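Local coordinates for ribokinase (Giardia lamblia, PDB 6WHJ), which probably phosphorylates D-ribose at O-5 with ATP and magnesium, as a homodimeric kinase of the PfkB carbohydrate kinase family, at residues Ser126-Leu131 with Leu153-Val158; Ala133-Ala138 with Lys160-Gln165; Lys220-Lys225 with Val236-Gly241; Phe173-Tyr178 with Leu202-Thr207. All blocks are in the same frame, centred on the assembly; numbering follows the deposited sequence.

Contact 1: Ser126-Leu131 with Leu153-Val158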
loop_
_atom_site.group_PDB
_atom_site.type_symbol
_atom_site.label_atom_id
_atom_site.label_comp_id
_atom_site.label_asym_id
_atom_site.label_seq_id
_atom_site.Cartn_x
_atom_site.Cartn_y
_atom_site.Cartn_z
ATOM N N SER B 126 -11.448 -27.894 6.826
ATOM C CA SER B 126 -10.854 -28.523 8.006
ATOM C C SER B 126 -10.555 -27.507 9.114
ATOM O O SER B 126 -10.509 -27.874 10.295
ATOM C CB SER B 126 -9.598 -29.305 7.601
ATOM O OG SER B 126 -8.515 -28.442 7.276
ATOM N N LEU B 127 -10.306 -26.246 8.758
ATOM C CA LEU B 127 -10.107 -25.217 9.773
ATOM C C LEU B 127 -11.399 -24.879 10.510
ATOM O O LEU B 127 -11.346 -24.384 11.643
ATOM C CB LEU B 127 -9.536 -23.950 9.131
ATOM C CG LEU B 127 -9.074 -22.894 10.128
ATOM C CD1 LEU B 127 -7.944 -23.476 10.958
ATOM C CD2 LEU B 127 -8.655 -21.595 9.427
ATOM N N VAL B 128 -12.548 -25.122 9.889
ATOM C CA VAL B 128 -13.845 -24.827 10.491
ATOM C C VAL B 128 -14.652 -26.121 10.451
ATOM O O VAL B 128 -15.631 -26.235 9.695
ATOM C CB VAL B 128 -14.552 -23.662 9.771
ATOM C CG1 VAL B 128 -13.985 -22.339 10.236
ATOM C CG2 VAL B 128 -14.391 -23.764 8.263
ATOM N N PRO B 129 -14.280 -27.113 11.262
ATOM C CA PRO B 129 -14.855 -28.457 11.109
ATOM C C PRO B 129 -16.346 -28.536 11.381
ATOM O O PRO B 129 -16.972 -29.532 10.994
ATOM C CB PRO B 129 -14.057 -29.287 12.119
ATOM C CG PRO B 129 -13.599 -28.301 13.136
ATOM C CD PRO B 129 -13.307 -27.061 12.368
ATOM N N ASP B 130 -16.927 -27.557 12.077
ATOM C CA ASP B 130 -18.334 -27.597 12.452
ATOM C C ASP B 130 -19.210 -26.760 11.537
ATOM O O ASP B 130 -20.354 -26.458 11.890
ATOM C CB ASP B 130 -18.493 -27.159 13.906
ATOM C CG ASP B 130 -17.843 -28.131 14.861
ATOM O OD1 ASP B 130 -18.102 -29.344 14.718
ATOM O OD2 ASP B 130 -17.049 -27.691 15.720
ATOM N N LEU B 131 -18.713 -26.426 10.347
ATOM C CA LEU B 131 -19.476 -25.589 9.431
ATOM C C LEU B 131 -20.723 -26.305 8.936
ATOM O O LEU B 131 -21.774 -25.679 8.763
ATOM C CB LEU B 131 -18.591 -25.187 8.254
ATOM C CG LEU B 131 -19.217 -24.427 7.084
ATOM C CD1 LEU B 131 -19.737 -23.082 7.563
ATOM C CD2 LEU B 131 -18.203 -24.253 5.975
ATOM N N LEU B 153 -12.809 -24.548 -3.772
ATOM C CA LEU B 153 -13.380 -25.784 -4.298
ATOM C C LEU B 153 -13.649 -26.787 -3.182
ATOM O O LEU B 153 -14.578 -27.603 -3.286
ATOM C CB LEU B 153 -12.463 -26.384 -5.369
ATOM C CG LEU B 153 -12.329 -25.524 -6.629
ATOM C CD1 LEU B 153 -11.585 -26.235 -7.728
ATOM C CD2 LEU B 153 -13.701 -25.031 -7.118
ATOM N N LEU B 154 -12.846 -26.759 -2.119
ATOM C CA LEU B 154 -13.177 -27.582 -0.963
ATOM C C LEU B 154 -14.463 -27.094 -0.305
ATOM O O LEU B 154 -15.317 -27.909 0.066
ATOM C CB LEU B 154 -12.025 -27.608 0.044
ATOM C CG LEU B 154 -10.699 -28.263 -0.364
ATOM C CD1 LEU B 154 -9.669 -28.113 0.742
ATOM C CD2 LEU B 154 -10.894 -29.716 -0.734
ATOM N N PHE B 155 -14.633 -25.770 -0.171
ATOM C CA PHE B 155 -15.882 -25.267 0.400
ATOM C C PHE B 155 -17.066 -25.554 -0.506
ATOM O O PHE B 155 -18.170 -25.802 -0.012
ATOM C CB PHE B 155 -15.807 -23.766 0.684
ATOM C CG PHE B 155 -15.122 -23.432 1.969
ATOM C CD1 PHE B 155 -15.681 -23.807 3.180
ATOM C CD2 PHE B 155 -13.920 -22.738 1.970
ATOM C CE1 PHE B 155 -15.047 -23.518 4.367
ATOM C CE2 PHE B 155 -13.279 -22.436 3.155
ATOM C CZ PHE B 155 -13.844 -22.822 4.353
ATOM N N VAL B 156 -16.855 -25.514 -1.826
ATOM C CA VAL B 156 -17.910 -25.866 -2.773
ATOM C C VAL B 156 -18.416 -27.277 -2.510
ATOM O O VAL B 156 -19.628 -27.531 -2.511
ATOM C CB VAL B 156 -17.399 -25.695 -4.215
ATOM C CG1 VAL B 156 -18.219 -26.522 -5.187
ATOM C CG2 VAL B 156 -17.438 -24.224 -4.612
ATOM N N GLU B 157 -17.504 -28.217 -2.254
ATOM C CA GLU B 157 -17.944 -29.580 -1.975
ATOM C C GLU B 157 -18.737 -29.653 -0.672
ATOM O O GLU B 157 -19.751 -30.359 -0.597
ATOM C CB GLU B 157 -16.746 -30.525 -1.949
ATOM C CG GLU B 157 -17.118 -31.945 -1.585
ATOM C CD GLU B 157 -18.086 -32.584 -2.572
ATOM O OE1 GLU B 157 -18.122 -32.167 -3.755
ATOM O OE2 GLU B 157 -18.825 -33.503 -2.152
ATOM N N VAL B 158 -18.336 -28.886 0.344
ATOM C CA VAL B 158 -19.109 -28.862 1.580
ATOM C C VAL B 158 -20.521 -28.366 1.312
ATOM O O VAL B 158 -21.505 -28.954 1.784
ATOM C CB VAL B 158 -18.406 -27.987 2.631
ATOM C CG1 VAL B 158 -19.314 -27.759 3.823
ATOM C CG2 VAL B 158 -17.102 -28.638 3.071
#
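Leu-131 and Val-128 both reach the ring of Phe-155 at its rim, each with a single methyl group. CD2 of Leu-131 lies 3.6 Å from CE1 of Phe-155 and only slightly farther from CD1. CG2 of Val-128 stands in the plane of the same ring, 4.0 Å from CE1, and also borders CZ. The atoms CD1, CE1 and CZ therefore form the side of the ring that is used here, and both aliphatic side chains meet the aromatic one at roughly a right angle. A looser contact adds to this: CD2 of Leu-131 also approaches CG1 of Val-158, at 4.3 Å, one helical turn beyond the phenylalanine. With CG set anti to the backbone N (chi1 174°), Leu-131 extends its branch toward the helix and can touch both residues.

The second shell is a type I beta turn from Val-128 to Leu-131, closed by a bond of 3.2 Å from Leu-131 N to Val-128 O. The turn carries its two apolar end residues toward the helix, while Pro-129 and Asp-130 at its corner are exposed. In the helix, Val-158 N bonds to Leu-154 O, and Phe-155 and Val-158, three residues apart, lie on the same side. All the contacts are apolar and three of the four residues are buried.

Farther out, Val-65 of strand 62-69 touches both Val-128 and Leu-131, and Ile-12 of strand 9-12 touches both Leu-131 and Phe-155. The loop leading into helix 131-135 thus packs on both strands of the large sheet, and helix 149-165, through Phe-155, on strand 9-12.

Contact 2: Ala133-Ala138 with Lys160-Gln165; sequences AVLVKA and KQAKAQ
Two neighbouring helices of the alpha/beta core meet near their C-terminal parts, where the end of helix 131-135 comes close to the last turns of helix 149-165. The nearest CA atoms, those of Val-136 and Ala-162, are 5.5 Å apart, a short spacing that the small alanine side chain permits. CB of Leu-135 touches CB of Ala-162 at 3.8 Å, and CD1 of the leucine adds a second approach to the same methyl, at 4.1 Å. Beside this buried pair, Val-136 presents CG1 to Gln-165, 4.1 Å from CB; the amide carbon CD lies equally near. The two side chains pass at a slant. With chi2 at -177°, Gln-165 is extended beyond CG, and its aliphatic part and amide both pass the valine methyl at the partly exposed border of the contact.

A type I turn from Leu-135 to Ala-138, with Ala-138 N bonded to Leu-135 O at 3.3 Å, leads the chain out of the shorter helix. Asn-166 gives a hydrogen bond to Ala-138 O. Met-132 packs on Ala-162 and Gln-165 of helix 149-165, while Val-10 of strand 9-12 lies against Val-134 and Ala-138, placing helix 131-135 and its turn against that strand.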
loop_
_atom_site.group_PDB
_atom_site.type_symbol
_atom_site.label_atom_id
_atom_site.label_comp_id
_atom_site.label_asym_id
_atom_site.label_seq_id
_atom_site.Cartn_x
_atom_site.Cartn_y
_atom_site.Cartn_z
ATOM N N ALA B 133 -22.799 -28.252 10.345
ATOM C CA ALA B 133 -23.943 -28.159 11.246
ATOM C C ALA B 133 -24.686 -26.841 11.062
ATOM O O ALA B 133 -25.918 -26.800 11.156
ATOM C CB ALA B 133 -23.485 -28.312 12.700
ATOM N N VAL B 134 -23.955 -25.758 10.789
ATOM C CA VAL B 134 -24.587 -24.456 10.598
ATOM C C VAL B 134 -25.261 -24.380 9.233
ATOM O O VAL B 134 -26.385 -23.880 9.109
ATOM C CB VAL B 134 -23.548 -23.331 10.772
ATOM C CG1 VAL B 134 -24.211 -21.969 10.659
ATOM C CG2 VAL B 134 -22.807 -23.465 12.083
ATOM N N LEU B 135 -24.608 -24.920 8.202
ATOM C CA LEU B 135 -25.111 -24.807 6.840
ATOM C C LEU B 135 -26.420 -25.562 6.643
ATOM O O LEU B 135 -27.271 -25.128 5.857
ATOM C CB LEU B 135 -24.058 -25.337 5.870
ATOM C CG LEU B 135 -22.890 -24.439 5.474
ATOM C CD1 LEU B 135 -21.892 -25.214 4.601
ATOM C CD2 LEU B 135 -23.418 -23.217 4.730
ATOM N N VAL B 136 -26.614 -26.686 7.346
ATOM C CA VAL B 136 -27.831 -27.476 7.160
ATOM C C VAL B 136 -29.048 -26.843 7.812
ATOM O O VAL B 136 -30.162 -27.360 7.646
ATOM C CB VAL B 136 -27.660 -28.914 7.694
ATOM C CG1 VAL B 136 -26.554 -29.631 6.935
ATOM C CG2 VAL B 136 -27.359 -28.896 9.184
ATOM N N LYS B 137 -28.877 -25.730 8.531
ATOM C CA LYS B 137 -30.000 -24.987 9.088
ATOM C C LYS B 137 -30.109 -23.574 8.527
ATOM O O LYS B 137 -31.020 -22.837 8.915
ATOM C CB LYS B 137 -29.901 -24.930 10.621
ATOM N N ALA B 138 -29.210 -23.173 7.635
ATOM C CA ALA B 138 -29.213 -21.828 7.084
ATOM C C ALA B 138 -30.051 -21.756 5.800
ATOM O O ALA B 138 -30.443 -22.769 5.219
ATOM C CB ALA B 138 -27.779 -21.366 6.813
ATOM N N LYS B 160 -22.205 -28.384 -1.521
ATOM C CA LYS B 160 -22.938 -29.387 -2.290
ATOM C C LYS B 160 -23.528 -30.445 -1.371
ATOM O O LYS B 160 -24.687 -30.850 -1.538
ATOM C CB LYS B 160 -22.022 -30.015 -3.347
ATOM C CG LYS B 160 -22.649 -31.104 -4.234
ATOM C CD LYS B 160 -21.609 -31.701 -5.173
ATOM C CE LYS B 160 -22.198 -32.736 -6.111
ATOM N NZ LYS B 160 -21.143 -33.521 -6.830
ATOM N N GLN B 161 -22.757 -30.871 -0.370
ATOM C CA GLN B 161 -23.253 -31.836 0.605
ATOM C C GLN B 161 -24.296 -31.226 1.535
ATOM O O GLN B 161 -25.207 -31.930 1.990
ATOM C CB GLN B 161 -22.092 -32.389 1.431
ATOM C CG GLN B 161 -21.319 -33.523 0.781
ATOM C CD GLN B 161 -20.041 -33.864 1.533
ATOM O OE1 GLN B 161 -20.037 -34.000 2.757
ATOM N NE2 GLN B 161 -18.952 -34.032 0.794
ATOM N N ALA B 162 -24.187 -29.923 1.824
ATOM C CA ALA B 162 -25.165 -29.281 2.698
ATOM C C ALA B 162 -26.493 -29.075 1.983
ATOM O O ALA B 162 -27.558 -29.208 2.598
ATOM C CB ALA B 162 -24.628 -27.948 3.219
ATOM N N LYS B 163 -26.461 -28.767 0.681
ATOM C CA LYS B 163 -27.732 -28.561 -0.008
ATOM C C LYS B 163 -28.492 -29.874 -0.186
ATOM O O LYS B 163 -29.731 -29.878 -0.199
ATOM C CB LYS B 163 -27.527 -27.862 -1.356
ATOM C CG LYS B 163 -26.974 -26.451 -1.191
ATOM C CD LYS B 163 -27.090 -25.561 -2.423
ATOM C CE LYS B 163 -26.867 -26.272 -3.725
ATOM N NZ LYS B 163 -27.392 -25.420 -4.837
ATOM N N ALA B 164 -27.779 -30.996 -0.279
ATOM C CA ALA B 164 -28.472 -32.271 -0.392
ATOM C C ALA B 164 -29.200 -32.610 0.902
ATOM O O ALA B 164 -30.201 -33.330 0.877
ATOM C CB ALA B 164 -27.487 -33.376 -0.774
ATOM N N GLN B 165 -28.728 -32.088 2.035
ATOM C CA GLN B 165 -29.413 -32.296 3.302
ATOM C C GLN B 165 -30.439 -31.216 3.608
ATOM O O GLN B 165 -31.425 -31.488 4.303
ATOM C CB GLN B 165 -28.402 -32.346 4.451
ATOM C CG GLN B 165 -27.483 -33.549 4.438
ATOM C CD GLN B 165 -26.561 -33.566 5.645
ATOM O OE1 GLN B 165 -27.011 -33.751 6.782
ATOM N NE2 GLN B 165 -25.260 -33.385 5.404
#

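Contact 3: Lys220-Lys225 with Val236-Gly241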
loop_
_atom_site.group_PDB
_atom_site.type_symbol
_atom_site.label_atom_id
_atom_site.label_comp_id
_atom_site.label_asym_id
_atom_site.label_seq_id
_atom_site.Cartn_x
_atom_site.Cartn_y
_atom_site.Cartn_z
ATOM N N LYS B 220 -27.928 -12.614 -23.034
ATOM C CA LYS B 220 -28.454 -13.966 -23.202
ATOM C C LYS B 220 -27.322 -14.963 -23.387
ATOM O O LYS B 220 -27.278 -16.004 -22.720
ATOM C CB LYS B 220 -29.411 -14.047 -24.388
ATOM C CG LYS B 220 -29.438 -15.448 -24.987
ATOM C CD LYS B 220 -30.778 -15.830 -25.547
ATOM C CE LYS B 220 -30.834 -17.308 -25.923
ATOM N NZ LYS B 220 -30.017 -17.654 -27.135
ATOM N N ALA B 221 -26.356 -14.627 -24.242
ATOM C CA ALA B 221 -25.222 -15.518 -24.432
ATOM C C ALA B 221 -24.427 -15.678 -23.148
ATOM O O ALA B 221 -23.931 -16.772 -22.857
ATOM C CB ALA B 221 -24.326 -14.998 -25.553
ATOM N N LEU B 222 -24.315 -14.613 -22.346
ATOM C CA LEU B 222 -23.573 -14.728 -21.089
ATOM C C LEU B 222 -24.315 -15.608 -20.087
ATOM O O LEU B 222 -23.713 -16.482 -19.456
ATOM C CB LEU B 222 -23.304 -13.346 -20.500
ATOM C CG LEU B 222 -22.369 -12.450 -21.316
ATOM C CD1 LEU B 222 -22.390 -11.018 -20.783
ATOM C CD2 LEU B 222 -20.958 -13.004 -21.352
ATOM N N VAL B 223 -25.628 -15.402 -19.937
ATOM C CA VAL B 223 -26.430 -16.263 -19.070
ATOM C C VAL B 223 -26.402 -17.693 -19.590
ATOM O O VAL B 223 -26.351 -18.655 -18.813
ATOM C CB VAL B 223 -27.874 -15.734 -18.965
ATOM C CG1 VAL B 223 -28.741 -16.701 -18.183
ATOM C CG2 VAL B 223 -27.897 -14.346 -18.326
ATOM N N GLU B 224 -26.412 -17.846 -20.916
ATOM C CA GLU B 224 -26.360 -19.161 -21.549
ATOM C C GLU B 224 -25.102 -19.914 -21.147
ATOM O O GLU B 224 -25.159 -21.075 -20.726
ATOM C CB GLU B 224 -26.363 -18.966 -23.060
ATOM C CG GLU B 224 -27.332 -19.736 -23.874
ATOM C CD GLU B 224 -27.297 -19.236 -25.303
ATOM O OE1 GLU B 224 -26.205 -18.826 -25.752
ATOM O OE2 GLU B 224 -28.346 -19.232 -25.975
ATOM N N LYS B 225 -23.950 -19.256 -21.278
ATOM C CA LYS B 225 -22.673 -19.882 -20.961
ATOM C C LYS B 225 -22.577 -20.211 -19.479
ATOM O O LYS B 225 -22.106 -21.291 -19.106
ATOM C CB LYS B 225 -21.530 -18.957 -21.386
ATOM C CG LYS B 225 -20.154 -19.420 -20.984
ATOM C CD LYS B 225 -19.687 -20.603 -21.806
ATOM C CE LYS B 225 -18.374 -21.142 -21.263
ATOM N NZ LYS B 225 -17.916 -22.330 -22.033
ATOM N N VAL B 236 -29.096 -15.133 -12.653
ATOM C CA VAL B 236 -27.906 -14.298 -12.708
ATOM C C VAL B 236 -28.368 -12.884 -12.413
ATOM O O VAL B 236 -29.225 -12.346 -13.125
ATOM C CB VAL B 236 -27.211 -14.372 -14.075
ATOM C CG1 VAL B 236 -25.984 -13.470 -14.090
ATOM C CG2 VAL B 236 -26.842 -15.805 -14.407
ATOM N N LEU B 237 -27.831 -12.296 -11.349
ATOM C CA LEU B 237 -28.091 -10.901 -11.010
ATOM C C LEU B 237 -26.901 -10.101 -11.527
ATOM O O LEU B 237 -25.837 -10.087 -10.903
ATOM C CB LEU B 237 -28.244 -10.734 -9.503
ATOM C CG LEU B 237 -28.958 -9.510 -8.912
ATOM C CD1 LEU B 237 -29.201 -9.743 -7.411
ATOM C CD2 LEU B 237 -28.238 -8.206 -9.161
ATOM N N PHE B 238 -27.088 -9.407 -12.648
ATOM C CA PHE B 238 -26.042 -8.543 -13.190
ATOM C C PHE B 238 -26.049 -7.229 -12.429
ATOM O O PHE B 238 -27.090 -6.574 -12.328
ATOM C CB PHE B 238 -26.258 -8.265 -14.672
ATOM C CG PHE B 238 -26.027 -9.441 -15.561
ATOM C CD1 PHE B 238 -24.756 -9.737 -16.011
ATOM C CD2 PHE B 238 -27.091 -10.231 -15.982
ATOM C CE1 PHE B 238 -24.543 -10.817 -16.850
ATOM C CE2 PHE B 238 -26.884 -11.307 -16.817
ATOM C CZ PHE B 238 -25.607 -11.605 -17.251
ATOM N N THR B 239 -24.902 -6.867 -11.871
ATOM C CA THR B 239 -24.695 -5.556 -11.271
ATOM C C THR B 239 -24.154 -4.600 -12.318
ATOM O O THR B 239 -23.119 -4.865 -12.931
ATOM C CB THR B 239 -23.733 -5.644 -10.087
ATOM O OG1 THR B 239 -24.436 -6.154 -8.947
ATOM C CG2 THR B 239 -23.123 -4.287 -9.782
ATOM N N LEU B 240 -24.843 -3.478 -12.508
ATOM C CA LEU B 240 -24.544 -2.582 -13.616
ATOM C C LEU B 240 -24.163 -1.192 -13.124
ATOM O O LEU B 240 -24.201 -0.229 -13.896
ATOM C CB LEU B 240 -25.746 -2.511 -14.555
ATOM C CG LEU B 240 -26.134 -3.863 -15.160
ATOM C CD1 LEU B 240 -27.265 -3.708 -16.173
ATOM C CD2 LEU B 240 -24.924 -4.573 -15.777
ATOM N N GLY B 241 -23.779 -1.077 -11.855
ATOM C CA GLY B 241 -23.332 0.198 -11.320
ATOM C C GLY B 241 -24.442 1.225 -11.370
ATOM O O GLY B 241 -25.572 0.969 -10.944
#
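Val-223 sets CG2 at the rim of the Phe-238 ring, the closest approach between helix 220-225 and strand 236-239. The methyl lies in the ring plane, 3.5 Å from CE2 and 3.7 Å from CZ, so it meets the ring edge-on. A chi1 of 174° places CG1 anti to the backbone N and turns CG2 anti to the carbonyl carbon, the branch that faces the strand. Around this point the packing relaxes: the same CG2 is 4.3 Å from CB of Val-236, and CB of Leu-222 is also 4.3 Å from CZ of Phe-238. Within the strand, CG1 of Val-236 sits 3.6 Å above one face of the Phe-238 ring, displaced toward its rim. All four residues are buried.

The other side of the helix is more polar and more exposed. There Lys-220 NZ forms a salt bridge with Glu-224 OE2 one turn along, at 2.6 Å, meeting the carboxylate on its syn side but 33° out of plane. Tyr-253 packs on both of these side chains and on Val-223.

The helix runs obliquely antiparallel to the strand, with 133° between their directions, and the 10.5 Å between axes fits helix-on-sheet packing. The strand continues into Thr-239, Leu-240 and Gly-241, which are predicted to bind ATP. Strand 193-194, helices 198-205 and 216-228, and the adjacent parallel strand 235-239 together make a beta-alpha-beta crossover of the PfkB-family core.

Contact 4: Phe173-Tyr178 with Leu202-Thr207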
loop_
_atom_site.group_PDB
_atom_site.type_symbol
_atom_site.label_atom_id
_atom_site.label_comp_id
_atom_site.label_asym_id
_atom_site.label_seq_id
_atom_site.Cartn_x
_atom_site.Cartn_y
_atom_site.Cartn_z
ATOM N N PHE B 173 -23.164 -16.637 -5.091
ATOM C CA PHE B 173 -21.761 -16.459 -5.439
ATOM C C PHE B 173 -21.559 -15.099 -6.097
ATOM O O PHE B 173 -22.102 -14.837 -7.175
ATOM C CB PHE B 173 -21.287 -17.594 -6.348
ATOM C CG PHE B 173 -19.840 -17.484 -6.774
ATOM C CD1 PHE B 173 -18.847 -17.172 -5.861
ATOM C CD2 PHE B 173 -19.471 -17.744 -8.085
ATOM C CE1 PHE B 173 -17.514 -17.078 -6.254
ATOM C CE2 PHE B 173 -18.149 -17.659 -8.482
ATOM C CZ PHE B 173 -17.164 -17.326 -7.557
ATOM N N ASN B 174 -20.759 -14.242 -5.455
ATOM C CA ASN B 174 -20.364 -12.950 -6.001
ATOM C C ASN B 174 -18.925 -13.042 -6.493
ATOM O O ASN B 174 -17.995 -12.980 -5.678
ATOM C CB ASN B 174 -20.505 -11.858 -4.935
ATOM C CG ASN B 174 -19.903 -10.541 -5.358
ATOM O OD1 ASN B 174 -19.274 -9.855 -4.556
ATOM N ND2 ASN B 174 -20.068 -10.189 -6.626
ATOM N N PRO B 175 -18.675 -13.161 -7.806
ATOM C CA PRO B 175 -17.321 -13.486 -8.304
ATOM C C PRO B 175 -16.366 -12.291 -8.299
ATOM O O PRO B 175 -15.849 -11.876 -9.339
ATOM C CB PRO B 175 -17.614 -13.979 -9.725
ATOM C CG PRO B 175 -18.770 -13.116 -10.144
ATOM C CD PRO B 175 -19.631 -12.970 -8.912
ATOM N N ALA B 176 -16.082 -11.754 -7.108
ATOM C CA ALA B 176 -15.309 -10.518 -7.004
ATOM C C ALA B 176 -14.096 -10.667 -6.093
ATOM O O ALA B 176 -14.202 -11.249 -5.009
ATOM C CB ALA B 176 -16.199 -9.388 -6.475
ATOM N N PRO B 177 -12.920 -10.165 -6.503
ATOM C CA PRO B 177 -12.613 -9.611 -7.826
ATOM C C PRO B 177 -12.340 -10.714 -8.833
ATOM O O PRO B 177 -12.034 -11.835 -8.428
ATOM C CB PRO B 177 -11.345 -8.792 -7.569
ATOM C CG PRO B 177 -10.650 -9.545 -6.483
ATOM C CD PRO B 177 -11.767 -10.053 -5.588
ATOM N N TYR B 178 -12.388 -10.394 -10.121
ATOM C CA TYR B 178 -12.120 -11.407 -11.131
ATOM C C TYR B 178 -10.717 -11.977 -10.971
ATOM O O TYR B 178 -9.733 -11.238 -10.884
ATOM C CB TYR B 178 -12.291 -10.841 -12.537
ATOM C CG TYR B 178 -11.814 -11.825 -13.565
ATOM C CD1 TYR B 178 -12.532 -12.984 -13.827
ATOM C CD2 TYR B 178 -10.612 -11.623 -14.238
ATOM C CE1 TYR B 178 -12.085 -13.898 -14.755
ATOM C CE2 TYR B 178 -10.153 -12.531 -15.164
ATOM C CZ TYR B 178 -10.893 -13.666 -15.423
ATOM O OH TYR B 178 -10.430 -14.567 -16.353
ATOM N N LEU B 202 -18.081 -10.508 -18.139
ATOM C CA LEU B 202 -17.410 -10.559 -19.431
ATOM C C LEU B 202 -16.104 -11.327 -19.347
ATOM O O LEU B 202 -15.721 -12.005 -20.306
ATOM C CB LEU B 202 -17.172 -9.148 -19.956
ATOM C CG LEU B 202 -18.412 -8.519 -20.588
ATOM C CD1 LEU B 202 -18.137 -7.090 -21.050
ATOM C CD2 LEU B 202 -18.901 -9.392 -21.740
ATOM N N GLU B 203 -15.406 -11.228 -18.217
ATOM C CA GLU B 203 -14.137 -11.927 -18.078
ATOM C C GLU B 203 -14.322 -13.418 -17.842
ATOM O O GLU B 203 -13.469 -14.211 -18.251
ATOM C CB GLU B 203 -13.318 -11.324 -16.934
ATOM C CG GLU B 203 -12.839 -9.908 -17.197
ATOM C CD GLU B 203 -11.416 -9.873 -17.739
ATOM O OE1 GLU B 203 -11.009 -10.847 -18.423
ATOM O OE2 GLU B 203 -10.701 -8.878 -17.479
ATOM N N ILE B 204 -15.454 -13.831 -17.257
ATOM C CA ILE B 204 -15.652 -15.252 -16.979
ATOM C C ILE B 204 -16.124 -16.028 -18.198
ATOM O O ILE B 204 -16.067 -17.261 -18.185
ATOM C CB ILE B 204 -16.611 -15.366 -15.769
ATOM C CG1 ILE B 204 -15.933 -14.857 -14.490
ATOM C CG2 ILE B 204 -17.102 -16.786 -15.505
ATOM C CD1 ILE B 204 -16.868 -14.705 -13.291
ATOM N N SER B 205 -16.474 -15.346 -19.287
ATOM C CA SER B 205 -16.889 -16.007 -20.518
ATOM C C SER B 205 -15.838 -15.995 -21.619
ATOM O O SER B 205 -15.933 -16.805 -22.549
ATOM C CB SER B 205 -18.180 -15.375 -21.054
ATOM O OG SER B 205 -19.251 -15.645 -20.163
ATOM N N GLY B 206 -14.860 -15.095 -21.566
ATOM C CA GLY B 206 -13.812 -15.041 -22.570
ATOM C C GLY B 206 -13.605 -13.690 -23.226
ATOM O O GLY B 206 -12.756 -13.587 -24.123
ATOM N N THR B 207 -14.317 -12.639 -22.834
ATOM C CA THR B 207 -14.172 -11.327 -23.446
ATOM C C THR B 207 -13.512 -10.364 -22.460
ATOM O O THR B 207 -13.159 -10.726 -21.337
ATOM C CB THR B 207 -15.535 -10.804 -23.906
ATOM O OG1 THR B 207 -16.431 -11.909 -24.080
ATOM C CG2 THR B 207 -15.400 -10.067 -25.224
#
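The ring of Tyr-178 lies flat against Glu-203, with CB of the glutamate over its centre. This CH-pi contact measures 3.5 Å from CB to the ring centroid and falls only 6° off the ring normal. Beyond CB the glutamate chain bends at chi2, which brings the carboxylate nearly parallel to the ring, the planes 12° apart, but displaced past its CD2-CE2 side; only CB is over the centre. OE1 of Glu-203 is 3.8 Å from CE2 of Tyr-178. The tyrosine itself has CG anti to its N (chi1 171°), which extends the ring from the loop to the helix.

Segment 173-178 is the loop that follows strand 170-173 of the central sheet, and it meets the C-terminal part of helix 198-205. Pro-175 is the centre of an inverse gamma turn, in which Ala-176 N bonds to Asn-174 O at 2.7 Å, and a cis peptide bond precedes Pro-177. Pro-175 is about 7 Å from Asn-197, a predicted ATP-binding residue, between side chains.

Ile-204 works at the edge of the tyrosine ring. Its CG1 is 3.9 Å from CD1 of Tyr-178, and the isoleucine runs alongside that edge, pointing the other way. Its CD1 continues to Pro-175, where it meets CB at 3.7 Å, crossing the proline at about a right angle. Phe-184 of helix 184-188 and Phe-194 of strand 193-194 each pack against both Pro-175 and Ile-204. Thr-32 of the second subunit touches Pro-177.

The four contacts form two pairs within one PfkB-family chain. Contacts 1 and 2 share helix 149-165, their centres 11 Å apart, and they join where Val-158 CG1 meets Leu-135 CD1 at 3.7 Å; their segments alternate along the sequence. Contacts 4 and 3 come later, in that order, with centres 10 Å apart. They join through the successive helices 198-205 and 216-228, where Leu-222 CD2 lies 3.4 Å from Ser-205 OG. The pairs are 23 to 28 Å apart between centres and do not touch; the large sheet links them, strand 170-173 and strand 235-239 feeding contacts 4 and 3 near the predicted ATP site.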